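Local coordinates for protein Exo beta-1,2-glucooligosaccharide sophorohydrolase (non-reducing end) (Parabacteroides distasonis ATCC 8503, PDB 5Z06) that hydrolyses linear beta-1,2-glucan and beta-1,2-glucooligosaccharides of four or more glucose units, releasing sophorose from the non-reducing end as an exo-type enzyme, at residues 19-23 with 593-597; 218-223 with 265-269; 251-257 with 274-280; 344-348 with 408-412; 522-527 with 558-563. One frame throughout, in Å; residues are numbered along the deposited sequence.

Interaction 1: 19-23 with 593-597; sequences DYFYS and FAWNY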
# COMPACT_ATOMS: atom_id res chain seq x y z
N ASP A 19 11.50 2.39 -18.26
CA ASP A 19 10.29 2.12 -18.99
C ASP A 19 9.08 2.10 -18.06
O ASP A 19 9.23 2.00 -16.86
CB ASP A 19 10.42 0.79 -19.73
CG ASP A 19 10.72 -0.38 -18.79
OD1 ASP A 19 9.83 -0.87 -18.07
OD2 ASP A 19 11.86 -0.84 -18.79
N TYR A 20 7.90 2.16 -18.66
CA TYR A 20 6.68 2.41 -17.93
C TYR A 20 5.76 1.20 -18.02
O TYR A 20 5.28 0.81 -19.10
CB TYR A 20 5.96 3.66 -18.44
CG TYR A 20 4.79 4.01 -17.54
CD1 TYR A 20 4.99 4.20 -16.17
CD2 TYR A 20 3.49 4.09 -18.04
CE1 TYR A 20 3.92 4.48 -15.33
CE2 TYR A 20 2.43 4.39 -17.19
CZ TYR A 20 2.66 4.57 -15.83
OH TYR A 20 1.67 4.84 -14.93
N PHE A 21 5.53 0.60 -16.86
CA PHE A 21 4.86 -0.65 -16.81
C PHE A 21 3.51 -0.54 -17.47
O PHE A 21 3.17 -1.38 -18.28
CB PHE A 21 4.71 -1.17 -15.36
CG PHE A 21 3.90 -2.41 -15.32
CD1 PHE A 21 4.49 -3.63 -15.52
CD2 PHE A 21 2.53 -2.34 -15.19
CE1 PHE A 21 3.74 -4.78 -15.55
CE2 PHE A 21 1.77 -3.49 -15.23
CZ PHE A 21 2.37 -4.72 -15.40
N TYR A 22 2.78 0.51 -17.16
CA TYR A 22 1.41 0.69 -17.64
C TYR A 22 1.38 1.36 -19.00
O TYR A 22 0.72 2.38 -19.19
CB TYR A 22 0.63 1.51 -16.65
CG TYR A 22 0.45 0.82 -15.33
CD1 TYR A 22 -0.48 -0.20 -15.19
CD2 TYR A 22 1.22 1.16 -14.24
CE1 TYR A 22 -0.65 -0.84 -13.98
CE2 TYR A 22 1.06 0.51 -13.03
CZ TYR A 22 0.12 -0.46 -12.91
OH TYR A 22 -0.01 -1.06 -11.69
N SER A 23 2.11 0.79 -19.94
CA SER A 23 2.09 1.24 -21.30
C SER A 23 2.37 0.06 -22.19
O SER A 23 2.85 -0.98 -21.76
CB SER A 23 3.12 2.33 -21.56
OG SER A 23 4.42 1.83 -21.37
N PHE A 593 -0.70 -6.03 -6.81
CA PHE A 593 0.26 -5.99 -7.89
C PHE A 593 -0.35 -5.07 -8.96
O PHE A 593 -1.10 -4.17 -8.62
CB PHE A 593 0.58 -7.43 -8.34
CG PHE A 593 1.67 -7.56 -9.39
CD1 PHE A 593 2.79 -6.72 -9.39
CD2 PHE A 593 1.55 -8.53 -10.40
CE1 PHE A 593 3.77 -6.85 -10.36
CE2 PHE A 593 2.51 -8.65 -11.38
CZ PHE A 593 3.62 -7.82 -11.36
N ALA A 594 -0.06 -5.32 -10.22
CA ALA A 594 -0.29 -4.36 -11.29
C ALA A 594 -1.77 -4.14 -11.56
O ALA A 594 -2.21 -3.03 -11.77
CB ALA A 594 0.39 -4.86 -12.55
N TRP A 595 -2.52 -5.24 -11.56
CA TRP A 595 -3.94 -5.26 -11.88
C TRP A 595 -4.85 -5.89 -10.84
O TRP A 595 -6.05 -5.77 -10.95
CB TRP A 595 -4.12 -6.03 -13.18
CG TRP A 595 -3.28 -5.45 -14.27
CD1 TRP A 595 -2.12 -5.95 -14.77
CD2 TRP A 595 -3.53 -4.23 -14.96
NE1 TRP A 595 -1.64 -5.12 -15.75
CE2 TRP A 595 -2.48 -4.05 -15.88
CE3 TRP A 595 -4.55 -3.27 -14.90
CZ2 TRP A 595 -2.40 -2.95 -16.73
CZ3 TRP A 595 -4.48 -2.16 -15.73
CH2 TRP A 595 -3.42 -2.02 -16.65
N ASN A 596 -4.29 -6.60 -9.87
CA ASN A 596 -5.10 -7.36 -8.92
C ASN A 596 -4.33 -7.60 -7.65
O ASN A 596 -3.10 -7.42 -7.58
CB ASN A 596 -5.48 -8.71 -9.51
CG ASN A 596 -4.28 -9.46 -10.07
OD1 ASN A 596 -3.45 -10.01 -9.33
ND2 ASN A 596 -4.17 -9.47 -11.40
N TYR A 597 -5.06 -8.05 -6.64
CA TYR A 597 -4.49 -8.51 -5.42
C TYR A 597 -3.84 -9.86 -5.68
O TYR A 597 -4.32 -10.64 -6.50
CB TYR A 597 -5.56 -8.64 -4.37
CG TYR A 597 -5.11 -9.25 -3.06
CD1 TYR A 597 -4.39 -8.50 -2.11
CD2 TYR A 597 -5.43 -10.57 -2.76
CE1 TYR A 597 -4.02 -9.05 -0.90
CE2 TYR A 597 -5.04 -11.15 -1.56
CZ TYR A 597 -4.35 -10.38 -0.62
OH TYR A 597 -3.97 -10.95 0.57
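Phe-21, Tyr-22 and Trp-595 form an aromatic cluster, with the methyl of Ala-594 against Phe-21. Phe-21 CE2 comes to 3.3 Å from Ala-594 CB, a tight approach, and the same CE2 lies 3.8 Å from Trp-595 NE1 at the rim of the phenyl ring. Tyr-22 meets the indole in a T-shaped (edge-to-face) pair: its edge points at the face of the Trp-595 six-membered ring, with centroids 5.3 Å apart, planes at 81° and Tyr-22 CD1 3.7 Å from Trp-595 CZ2. Tyr-22 is the centre of an inverse gamma turn; its ring and that of Phe-21 both reach the 593-597 loop. At the polar edge Tyr-22 OH donates a hydrogen bond to Ala-594 O at 3.0 Å and is itself hydrogen-bonded to Trp-658, whose ring also meets Phe-21 and Phe-593 edge-to-face. A glycerol, probably from the crystallisation liquor, lies about 3 Å from the Tyr-22 side chain and may mark a pocket. The contact joins the loop leading into strand 23-28, an edge strand of the five-stranded N-terminal sheet, to the loop between strands 590-592 and 597-599; Gln-71 of strand 65-71 touches both Tyr-22 and Trp-595.

Interaction 2: 218-223 with 265-269; sequences KYYRIY and ALNES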
# COMPACT_ATOMS: atom_id res chain seq x y z
N LYS A 218 -3.79 21.63 -7.59
CA LYS A 218 -3.51 20.47 -8.43
C LYS A 218 -2.44 19.60 -7.76
O LYS A 218 -2.60 18.40 -7.60
CB LYS A 218 -3.05 20.93 -9.82
CG LYS A 218 -3.09 19.85 -10.88
CD LYS A 218 -2.41 20.32 -12.15
CE LYS A 218 -2.39 19.25 -13.23
NZ LYS A 218 -3.73 18.94 -13.74
N TYR A 219 -1.34 20.24 -7.39
CA TYR A 219 -0.24 19.55 -6.77
C TYR A 219 0.69 20.55 -6.16
O TYR A 219 0.57 21.75 -6.39
CB TYR A 219 0.51 18.63 -7.75
CG TYR A 219 0.82 19.15 -9.16
CD1 TYR A 219 1.64 20.26 -9.37
CD2 TYR A 219 0.39 18.44 -10.28
CE1 TYR A 219 1.94 20.69 -10.66
CE2 TYR A 219 0.69 18.85 -11.56
CZ TYR A 219 1.47 19.97 -11.75
OH TYR A 219 1.77 20.36 -13.02
N TYR A 220 1.59 20.04 -5.34
CA TYR A 220 2.71 20.81 -4.86
C TYR A 220 3.88 20.52 -5.79
O TYR A 220 4.06 19.38 -6.19
CB TYR A 220 3.05 20.41 -3.44
CG TYR A 220 1.95 20.75 -2.48
CD1 TYR A 220 1.82 22.05 -1.98
CD2 TYR A 220 1.02 19.79 -2.08
CE1 TYR A 220 0.81 22.38 -1.10
CE2 TYR A 220 0.00 20.11 -1.20
CZ TYR A 220 -0.10 21.40 -0.70
OH TYR A 220 -1.12 21.70 0.17
N ARG A 221 4.62 21.55 -6.16
CA ARG A 221 5.84 21.37 -6.91
C ARG A 221 6.95 21.52 -5.92
O ARG A 221 6.98 22.52 -5.18
CB ARG A 221 5.99 22.43 -7.99
CG ARG A 221 5.84 21.90 -9.40
CD ARG A 221 6.02 23.00 -10.44
NE ARG A 221 5.18 22.74 -11.61
CZ ARG A 221 4.60 23.66 -12.38
NH1 ARG A 221 4.75 24.97 -12.13
NH2 ARG A 221 3.85 23.27 -13.41
N ILE A 222 7.90 20.58 -5.95
CA ILE A 222 9.04 20.63 -5.05
C ILE A 222 10.27 21.04 -5.87
O ILE A 222 10.53 20.46 -6.93
CB ILE A 222 9.30 19.29 -4.32
CG1 ILE A 222 8.09 18.91 -3.45
CG2 ILE A 222 10.57 19.37 -3.46
CD1 ILE A 222 7.05 18.10 -4.17
N TYR A 223 11.00 22.01 -5.33
CA TYR A 223 12.24 22.53 -5.93
C TYR A 223 13.42 22.20 -5.05
O TYR A 223 13.34 22.27 -3.84
CB TYR A 223 12.19 24.05 -6.10
CG TYR A 223 11.20 24.47 -7.15
CD1 TYR A 223 9.86 24.65 -6.81
CD2 TYR A 223 11.58 24.66 -8.48
CE1 TYR A 223 8.93 25.01 -7.76
CE2 TYR A 223 10.66 25.03 -9.44
CZ TYR A 223 9.33 25.21 -9.07
OH TYR A 223 8.39 25.56 -10.01
N ALA A 265 -5.04 25.59 -13.21
CA ALA A 265 -4.63 26.47 -14.31
C ALA A 265 -3.11 26.51 -14.48
O ALA A 265 -2.61 27.17 -15.39
CB ALA A 265 -5.17 27.88 -14.10
N LEU A 266 -2.39 25.80 -13.59
CA LEU A 266 -0.93 25.75 -13.55
C LEU A 266 -0.32 27.09 -13.16
O LEU A 266 0.81 27.38 -13.51
CB LEU A 266 -0.33 25.16 -14.84
CG LEU A 266 -0.98 23.86 -15.31
CD1 LEU A 266 -0.29 23.32 -16.55
CD2 LEU A 266 -0.97 22.79 -14.23
N ASN A 267 -1.05 27.89 -12.40
CA ASN A 267 -0.44 29.03 -11.73
C ASN A 267 0.30 28.48 -10.54
O ASN A 267 -0.09 27.46 -9.99
CB ASN A 267 -1.48 30.04 -11.23
CG ASN A 267 -2.39 30.52 -12.34
OD1 ASN A 267 -1.93 30.98 -13.39
ND2 ASN A 267 -3.69 30.38 -12.12
N GLU A 268 1.33 29.19 -10.13
CA GLU A 268 2.22 28.74 -9.09
C GLU A 268 2.21 29.75 -7.95
O GLU A 268 2.34 30.94 -8.17
CB GLU A 268 3.62 28.58 -9.67
CG GLU A 268 4.64 27.93 -8.73
CD GLU A 268 5.67 27.06 -9.44
OE1 GLU A 268 5.80 27.08 -10.69
OE2 GLU A 268 6.36 26.31 -8.74
N SER A 269 2.05 29.25 -6.73
CA SER A 269 2.20 30.08 -5.56
C SER A 269 3.59 30.68 -5.49
O SER A 269 4.50 30.32 -6.26
CB SER A 269 2.00 29.26 -4.28
OG SER A 269 3.15 28.46 -4.02
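Leu-266 lays its CD2 methyl against the aliphatic part of Lys-218, 3.5 Å from Lys-218 CD, and reaches Tyr-219 as well, where its CD2 is 3.9 Å from Tyr-219 OH. The lysine's NZ is held in a salt bridge by Glu-178. Leu-266 has a positive phi of 67°, a left-handed backbone conformation that marks the turn in the loop following strand 254-262. Lys-218 and Tyr-219 both face Val-262 of that strand, a classic beta bulge at the start of strand 219-225; the bulge puts two successive side chains within range of one leucine. The strand belongs to the four-stranded antiparallel sheet of a small beta domain, with strands 194-200 and 204-210 on its other side, consistent with a fibronectin type III-like beta-sandwich. Further along, Arg-221 and Tyr-223 point toward the loop, Ile-222 between them away, and the former two converge on Glu-268. Arg-221 NH1 forms a salt bridge with Glu-268 OE1 at 2.8 Å, and Tyr-223 OH donates a short hydrogen bond to Glu-268 OE2 at 2.5 Å. Glu-268 OE2 is also hydrogen-bonded to Thr-260 of strand 254-262, the neighbouring strand, from which the loop departs, so one carboxylate ties the loop to two adjacent strands. Tyr-219 also packs on Thr-49 of the calcium site, its side chain about 8 Å from the ion.

Interaction 3: 251-257 with 274-280; sequences VGKKAYY and TVSATTY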
# COMPACT_ATOMS: atom_id res chain seq x y z
N VAL A 251 25.53 9.93 0.27
CA VAL A 251 25.77 10.28 1.65
C VAL A 251 26.62 11.55 1.72
O VAL A 251 27.49 11.77 0.89
CB VAL A 251 26.50 9.15 2.39
CG1 VAL A 251 26.54 9.44 3.89
CG2 VAL A 251 25.77 7.83 2.14
N GLY A 252 26.35 12.37 2.73
CA GLY A 252 27.08 13.63 2.92
C GLY A 252 26.64 14.69 1.94
O GLY A 252 27.37 15.61 1.68
N LYS A 253 25.44 14.57 1.42
CA LYS A 253 24.97 15.45 0.37
C LYS A 253 24.00 16.41 0.97
O LYS A 253 22.99 16.00 1.58
CB LYS A 253 24.28 14.66 -0.72
CG LYS A 253 23.91 15.48 -1.95
CD LYS A 253 25.12 16.08 -2.66
CE LYS A 253 24.75 16.34 -4.13
NZ LYS A 253 25.72 17.18 -4.90
N LYS A 254 24.30 17.70 0.79
CA LYS A 254 23.46 18.76 1.26
C LYS A 254 22.49 19.12 0.16
O LYS A 254 22.87 19.21 -1.00
CB LYS A 254 24.29 20.00 1.65
CG LYS A 254 23.42 21.14 2.15
CD LYS A 254 24.19 22.07 3.08
CE LYS A 254 23.25 23.01 3.82
NZ LYS A 254 23.98 24.07 4.58
N ALA A 255 21.23 19.30 0.53
CA ALA A 255 20.23 19.79 -0.41
C ALA A 255 19.28 20.76 0.28
O ALA A 255 19.01 20.64 1.47
CB ALA A 255 19.46 18.65 -1.05
N TYR A 256 18.81 21.72 -0.50
CA TYR A 256 17.91 22.75 -0.05
C TYR A 256 16.63 22.51 -0.80
O TYR A 256 16.66 22.08 -1.96
CB TYR A 256 18.43 24.15 -0.41
CG TYR A 256 19.80 24.51 0.14
CD1 TYR A 256 20.96 23.99 -0.45
CD2 TYR A 256 19.94 25.41 1.19
CE1 TYR A 256 22.22 24.32 0.01
CE2 TYR A 256 21.21 25.76 1.67
CZ TYR A 256 22.34 25.20 1.06
OH TYR A 256 23.62 25.49 1.48
N TYR A 257 15.52 22.81 -0.16
CA TYR A 257 14.21 22.54 -0.72
C TYR A 257 13.24 23.70 -0.53
O TYR A 257 13.24 24.38 0.49
CB TYR A 257 13.62 21.27 -0.13
CG TYR A 257 14.42 20.05 -0.43
CD1 TYR A 257 14.19 19.31 -1.57
CD2 TYR A 257 15.42 19.63 0.44
CE1 TYR A 257 14.94 18.17 -1.85
CE2 TYR A 257 16.19 18.51 0.16
CZ TYR A 257 15.94 17.78 -0.97
OH TYR A 257 16.66 16.66 -1.23
N THR A 274 12.82 28.21 2.55
CA THR A 274 13.77 27.21 2.12
C THR A 274 14.22 26.42 3.34
O THR A 274 14.49 26.99 4.39
CB THR A 274 14.96 27.87 1.40
OG1 THR A 274 14.48 28.42 0.17
CG2 THR A 274 16.07 26.86 1.10
N VAL A 275 14.27 25.11 3.19
CA VAL A 275 14.82 24.23 4.23
C VAL A 275 15.96 23.47 3.61
O VAL A 275 15.99 23.29 2.40
CB VAL A 275 13.77 23.26 4.81
CG1 VAL A 275 12.67 24.05 5.49
CG2 VAL A 275 13.18 22.33 3.74
N SER A 276 16.89 23.02 4.44
CA SER A 276 17.98 22.18 3.96
C SER A 276 18.34 21.09 4.94
O SER A 276 17.99 21.14 6.12
CB SER A 276 19.22 23.02 3.65
OG SER A 276 19.71 23.66 4.82
N ALA A 277 19.05 20.10 4.42
CA ALA A 277 19.61 19.08 5.26
C ALA A 277 20.71 18.39 4.52
O ALA A 277 20.85 18.52 3.31
CB ALA A 277 18.54 18.08 5.66
N THR A 278 21.50 17.64 5.27
CA THR A 278 22.63 16.93 4.69
C THR A 278 22.52 15.49 5.13
O THR A 278 22.38 15.24 6.32
CB THR A 278 23.95 17.51 5.18
OG1 THR A 278 23.92 18.93 4.99
CG2 THR A 278 25.15 16.88 4.42
N THR A 279 22.59 14.57 4.17
CA THR A 279 22.61 13.15 4.47
C THR A 279 23.88 12.75 5.19
O THR A 279 24.90 13.36 5.02
CB THR A 279 22.52 12.26 3.21
OG1 THR A 279 23.63 12.53 2.32
CG2 THR A 279 21.18 12.44 2.49
N TYR A 280 23.81 11.66 5.94
CA TYR A 280 24.92 11.23 6.79
C TYR A 280 24.88 9.71 6.86
O TYR A 280 23.81 9.12 6.68
CB TYR A 280 24.78 11.82 8.20
CG TYR A 280 23.37 11.67 8.72
CD1 TYR A 280 22.40 12.60 8.38
CD2 TYR A 280 23.00 10.59 9.49
CE1 TYR A 280 21.11 12.47 8.82
CE2 TYR A 280 21.70 10.45 9.93
CZ TYR A 280 20.75 11.38 9.59
OH TYR A 280 19.45 11.26 10.01
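Strands 254-257 and 275-278 run antiparallel, their axes 4.5 Å apart at closest approach and their directions 163° apart. Ala-255 pairs with Ala-277, and Tyr-257 with Val-275, as hydrogen-bonded pairs: Ala-255 N to Ala-277 O is 2.9 Å, Ala-277 N to Ala-255 O 3.0 Å, Tyr-257 N to Val-275 O 2.6 Å and Val-275 N to Tyr-257 O 3.0 Å. Lys-254 with Thr-278 and Tyr-256 with Ser-276 are the non-hydrogen-bonded pairs. Beyond the regular strands Thr-279 N still bonds to Lys-253 O at 3.0 Å, but the reverse bond switches to a side chain, Lys-253 N donating to Thr-279 OG1 at 2.9 Å. Thr-279 OG1 is also bonded to Glu-250, and Gly-252, with phi 75°, turns the chain here. One face carries Lys-254, Tyr-256, Ser-276 and Thr-278, with Tyr-256 CD2 3.5 Å from Ser-276 CB. The other carries Ala-255, Tyr-257, Val-275 and Ala-277, with Tyr-257 CB 4.0 Å from Val-275 CG2. Strand 275-278 is the outer member of a four-stranded antiparallel sheet, beside 254-262, which pairs in turn with 219-225; the face of Tyr-257 and Val-275 packs on strands 194-200 and 204-210, as in a beta-sandwich.

Interaction 4: 344-348 with 408-412; sequences REEGV and YFNQE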
# COMPACT_ATOMS: atom_id res chain seq x y z
N ARG A 344 3.80 11.13 24.43
CA ARG A 344 2.73 10.39 25.05
C ARG A 344 1.41 11.17 25.01
O ARG A 344 0.37 10.63 24.65
CB ARG A 344 3.09 10.02 26.49
CG ARG A 344 2.20 8.94 27.04
CD ARG A 344 2.40 8.78 28.53
NE ARG A 344 1.57 7.70 29.06
CZ ARG A 344 1.83 6.40 29.01
NH1 ARG A 344 2.94 5.92 28.42
NH2 ARG A 344 0.98 5.55 29.57
N GLU A 345 1.46 12.46 25.34
CA GLU A 345 0.23 13.27 25.32
C GLU A 345 -0.42 13.31 23.93
O GLU A 345 -1.65 13.20 23.81
CB GLU A 345 0.51 14.69 25.83
CG GLU A 345 -0.75 15.52 26.10
CD GLU A 345 -1.74 14.89 27.11
OE1 GLU A 345 -1.36 13.99 27.89
OE2 GLU A 345 -2.92 15.31 27.12
N GLU A 346 0.39 13.50 22.89
CA GLU A 346 -0.08 13.41 21.51
C GLU A 346 -0.78 12.05 21.32
O GLU A 346 -1.89 12.00 20.83
CB GLU A 346 1.06 13.52 20.50
CG GLU A 346 1.57 14.93 20.23
CD GLU A 346 2.71 14.93 19.21
OE1 GLU A 346 3.85 14.49 19.53
OE2 GLU A 346 2.45 15.34 18.06
N GLY A 347 -0.09 10.98 21.72
CA GLY A 347 -0.60 9.63 21.66
C GLY A 347 -1.92 9.46 22.38
O GLY A 347 -2.87 8.88 21.85
N VAL A 348 -1.97 9.98 23.60
CA VAL A 348 -3.17 9.96 24.41
C VAL A 348 -4.31 10.67 23.70
O VAL A 348 -5.43 10.15 23.65
CB VAL A 348 -2.89 10.55 25.83
CG1 VAL A 348 -4.18 10.81 26.60
CG2 VAL A 348 -2.02 9.59 26.63
N TYR A 408 -0.60 -0.29 27.56
CA TYR A 408 0.34 0.80 27.45
C TYR A 408 -0.11 2.02 28.24
O TYR A 408 0.70 2.58 28.99
CB TYR A 408 0.56 1.22 25.99
CG TYR A 408 1.69 2.21 25.85
CD1 TYR A 408 3.01 1.82 26.01
CD2 TYR A 408 1.45 3.53 25.58
CE1 TYR A 408 4.06 2.72 25.89
CE2 TYR A 408 2.49 4.44 25.44
CZ TYR A 408 3.79 4.02 25.60
OH TYR A 408 4.82 4.93 25.48
N PHE A 409 -1.36 2.43 28.04
CA PHE A 409 -1.88 3.65 28.64
C PHE A 409 -2.41 3.33 30.03
O PHE A 409 -3.61 3.33 30.27
CB PHE A 409 -2.95 4.29 27.75
CG PHE A 409 -2.41 4.79 26.44
CD1 PHE A 409 -1.58 5.92 26.41
CD2 PHE A 409 -2.72 4.14 25.24
CE1 PHE A 409 -1.09 6.39 25.20
CE2 PHE A 409 -2.21 4.60 24.04
CZ PHE A 409 -1.38 5.72 24.02
N ASN A 410 -1.47 3.09 30.93
CA ASN A 410 -1.73 2.56 32.26
C ASN A 410 -1.60 3.63 33.35
O ASN A 410 -1.58 3.31 34.52
CB ASN A 410 -0.73 1.45 32.55
CG ASN A 410 0.69 1.98 32.71
OD1 ASN A 410 1.05 3.03 32.20
ND2 ASN A 410 1.51 1.22 33.42
N GLN A 411 -1.50 4.89 32.96
CA GLN A 411 -1.30 5.94 33.94
C GLN A 411 -2.62 6.26 34.63
O GLN A 411 -3.69 6.15 34.02
CB GLN A 411 -0.78 7.21 33.28
CG GLN A 411 0.52 7.04 32.52
CD GLN A 411 1.64 7.74 33.19
OE1 GLN A 411 1.97 7.44 34.34
NE2 GLN A 411 2.23 8.69 32.49
N GLU A 412 -2.51 6.70 35.88
CA GLU A 412 -3.65 7.08 36.68
C GLU A 412 -3.91 8.55 36.47
O GLU A 412 -3.58 9.39 37.32
CB GLU A 412 -3.39 6.76 38.16
CG GLU A 412 -3.28 5.29 38.49
CD GLU A 412 -4.50 4.47 38.08
OE1 GLU A 412 -5.59 5.03 37.81
OE2 GLU A 412 -4.37 3.23 38.02
O HOH W 1 3.30 3.37 29.31
O HOH W 2 5.36 7.42 27.25
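Tyr-408, the last residue of helix 392-408, receives on its O a hydrogen bond of 3.0 Å from Arg-344 NH2 and a weak one from Asn-410 N. Water 1 doubles the arginine link, accepting from Arg-344 NH1 and donating to Tyr-408 O, both at 2.7 Å; water 2 bridges Arg-344 NH1 and Tyr-408 OH, 3.1 Å from each. That hydroxyl is also bonded to Glu-338. Phe-409, centre of an inverse gamma turn as the chain leaves the helix, packs against the start of helix 344-360: its CE1 is 3.6 Å from Val-348 CG2 and its CZ 4.1 Å from Gly-347 C. Its CD1 also sits over a face of the Arg-344 guanidinium, 4.1 Å from NH2. Next but one, Gln-411 turns toward the arginine, its CG 3.3 Å from Arg-344 NH2. With NE in a salt bridge to Glu-416, Arg-344 joins the start of helix 344-360, the C-terminal end of helix 392-408 and helix 414-428, in a helical domain consistent with the (alpha/alpha)6 barrel of GH144 enzymes.

Interaction 5: 522-527 with 558-563; sequences ENLKVG and ENNQKM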
# COMPACT_ATOMS: atom_id res chain seq x y z
N GLU A 522 14.29 -26.99 6.68
CA GLU A 522 13.53 -26.66 7.87
C GLU A 522 12.31 -27.54 7.91
O GLU A 522 11.46 -27.46 7.02
CB GLU A 522 13.09 -25.21 7.86
CG GLU A 522 14.23 -24.22 7.97
CD GLU A 522 14.96 -24.29 9.28
OE1 GLU A 522 14.36 -24.74 10.27
OE2 GLU A 522 16.14 -23.89 9.34
N ASN A 523 12.22 -28.35 8.96
CA ASN A 523 11.05 -29.14 9.18
C ASN A 523 9.93 -28.32 9.79
O ASN A 523 10.03 -27.89 10.94
CB ASN A 523 11.31 -30.31 10.07
CG ASN A 523 10.13 -31.22 10.08
OD1 ASN A 523 9.23 -31.05 10.88
ND2 ASN A 523 10.05 -32.08 9.08
N LEU A 524 8.85 -28.19 9.04
CA LEU A 524 7.74 -27.36 9.42
C LEU A 524 6.71 -28.20 10.13
O LEU A 524 6.05 -29.02 9.50
CB LEU A 524 7.15 -26.74 8.14
CG LEU A 524 6.35 -25.47 8.29
CD1 LEU A 524 7.19 -24.38 8.95
CD2 LEU A 524 5.84 -25.02 6.93
N LYS A 525 6.58 -28.03 11.45
CA LYS A 525 5.59 -28.80 12.21
C LYS A 525 4.15 -28.44 11.84
O LYS A 525 3.28 -29.30 11.74
CB LYS A 525 5.80 -28.62 13.70
CG LYS A 525 7.04 -29.34 14.22
CD LYS A 525 7.30 -28.95 15.67
CE LYS A 525 8.41 -29.75 16.31
NZ LYS A 525 9.64 -28.93 16.47
N VAL A 526 3.90 -27.17 11.61
CA VAL A 526 2.57 -26.70 11.31
C VAL A 526 2.64 -25.79 10.10
O VAL A 526 3.61 -25.06 9.90
CB VAL A 526 2.01 -25.94 12.51
CG1 VAL A 526 0.78 -25.11 12.14
CG2 VAL A 526 1.71 -26.90 13.64
N GLY A 527 1.59 -25.80 9.32
CA GLY A 527 1.44 -24.82 8.28
C GLY A 527 1.01 -25.44 6.98
O GLY A 527 1.47 -26.53 6.60
N GLU A 558 9.16 -20.68 17.06
CA GLU A 558 9.96 -21.68 16.38
C GLU A 558 9.42 -21.96 14.99
O GLU A 558 10.17 -21.98 14.01
CB GLU A 558 9.98 -22.98 17.18
CG GLU A 558 10.73 -24.14 16.53
CD GLU A 558 10.27 -25.48 17.07
OE1 GLU A 558 10.83 -25.92 18.09
OE2 GLU A 558 9.33 -26.08 16.48
N ASN A 559 8.12 -22.19 14.91
CA ASN A 559 7.49 -22.56 13.66
C ASN A 559 7.38 -21.38 12.67
O ASN A 559 7.65 -21.54 11.48
CB ASN A 559 6.10 -23.14 13.91
CG ASN A 559 5.65 -24.04 12.77
OD1 ASN A 559 6.24 -25.10 12.54
ND2 ASN A 559 4.63 -23.60 12.05
N ASN A 560 6.96 -20.22 13.18
CA ASN A 560 6.89 -19.00 12.39
C ASN A 560 8.27 -18.67 11.83
O ASN A 560 8.41 -18.35 10.66
CB ASN A 560 6.39 -17.81 13.23
CG ASN A 560 4.92 -17.92 13.58
OD1 ASN A 560 4.24 -18.87 13.20
ND2 ASN A 560 4.44 -16.94 14.32
N GLN A 561 9.28 -18.76 12.68
CA GLN A 561 10.64 -18.44 12.27
C GLN A 561 11.08 -19.33 11.11
O GLN A 561 11.72 -18.87 10.18
CB GLN A 561 11.61 -18.56 13.43
CG GLN A 561 13.07 -18.28 13.11
CD GLN A 561 13.95 -18.54 14.29
OE1 GLN A 561 13.94 -19.64 14.84
NE2 GLN A 561 14.71 -17.54 14.70
N LYS A 562 10.71 -20.60 11.18
CA LYS A 562 10.94 -21.51 10.09
C LYS A 562 10.30 -21.04 8.80
O LYS A 562 10.92 -21.14 7.74
CB LYS A 562 10.43 -22.91 10.41
CG LYS A 562 11.40 -23.67 11.27
CD LYS A 562 10.77 -24.96 11.71
CE LYS A 562 11.67 -25.70 12.68
NZ LYS A 562 10.92 -26.90 13.11
N MET A 563 9.06 -20.56 8.89
CA MET A 563 8.41 -20.00 7.72
C MET A 563 9.20 -18.82 7.12
O MET A 563 9.39 -18.76 5.91
CB MET A 563 6.98 -19.60 8.03
CG MET A 563 6.12 -20.82 8.34
SD MET A 563 4.45 -20.35 8.78
CE MET A 563 3.70 -21.96 8.95
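A short antiparallel hairpin, strands 518-519 and 522-523, and the chain leaving it rest on the N-terminal half of helix 556-573, within the region of glycoamylase-like sequence. The centre of the polar contact is Asn-559, whose side-chain amide serves both polar groups of one backbone residue: Val-526 N donates to Asn-559 OD1 at 3.3 Å and Asn-559 ND2 donates to Val-526 O at 2.8 Å, at a nearly straight 176°. Beneath it Leu-524 CD1 packs 3.8 Å from Met-563 CG and also 3.8 Å from Lys-562 CB. Met-563 CE reaches to 3.7 Å from Gly-527 CA, where a beta carbon would clash with the methionine methyl, and the glycine's backbone angles would crowd one anyway. One helical turn carries the charges. Lys-562 NZ bonds to Asn-523 O at 2.5 Å, and Lys-525 NZ forms a salt bridge with Glu-558 OE2 at 2.9 Å; Lys-562 NZ approaches the same OE2 at a long 3.8 Å. Glu-522, whose OE1 is 3.3 Å from Lys-562 CG, is bound through OE2 by Lys-565 further along the helix. The two ammonium groups, Lys-525 NZ and Lys-562 NZ, stand 4.1 Å apart, so the shared carboxylate of Glu-558 offsets their repulsion, and ionic and backbone-directed bonds together fix the hairpin end and the loop after it to the helix.

Interactions 2 and 3 form one unit: strands 219-225 and 254-262 are sheet neighbours, and Tyr-223 O lies 3.8 Å from Tyr-257 CD1, although the contact centres are about 22 Å apart. Interaction 1 closes a loop enclosing all the others in sequence, joining the N-terminal beta region to the later chain; its Tyr-22 side chain is about 3 Å from a glycerol, a possible pocket marker, and about 13 Å from the calcium ion, against about 8 Å for Tyr-219 of interaction 2. The centres of interactions 4 and 5, both in the helical part of the chain, are about 37 Å apart. Those of interactions 2 and 5, on opposite sides of the molecule's centre, are about 52 Å apart.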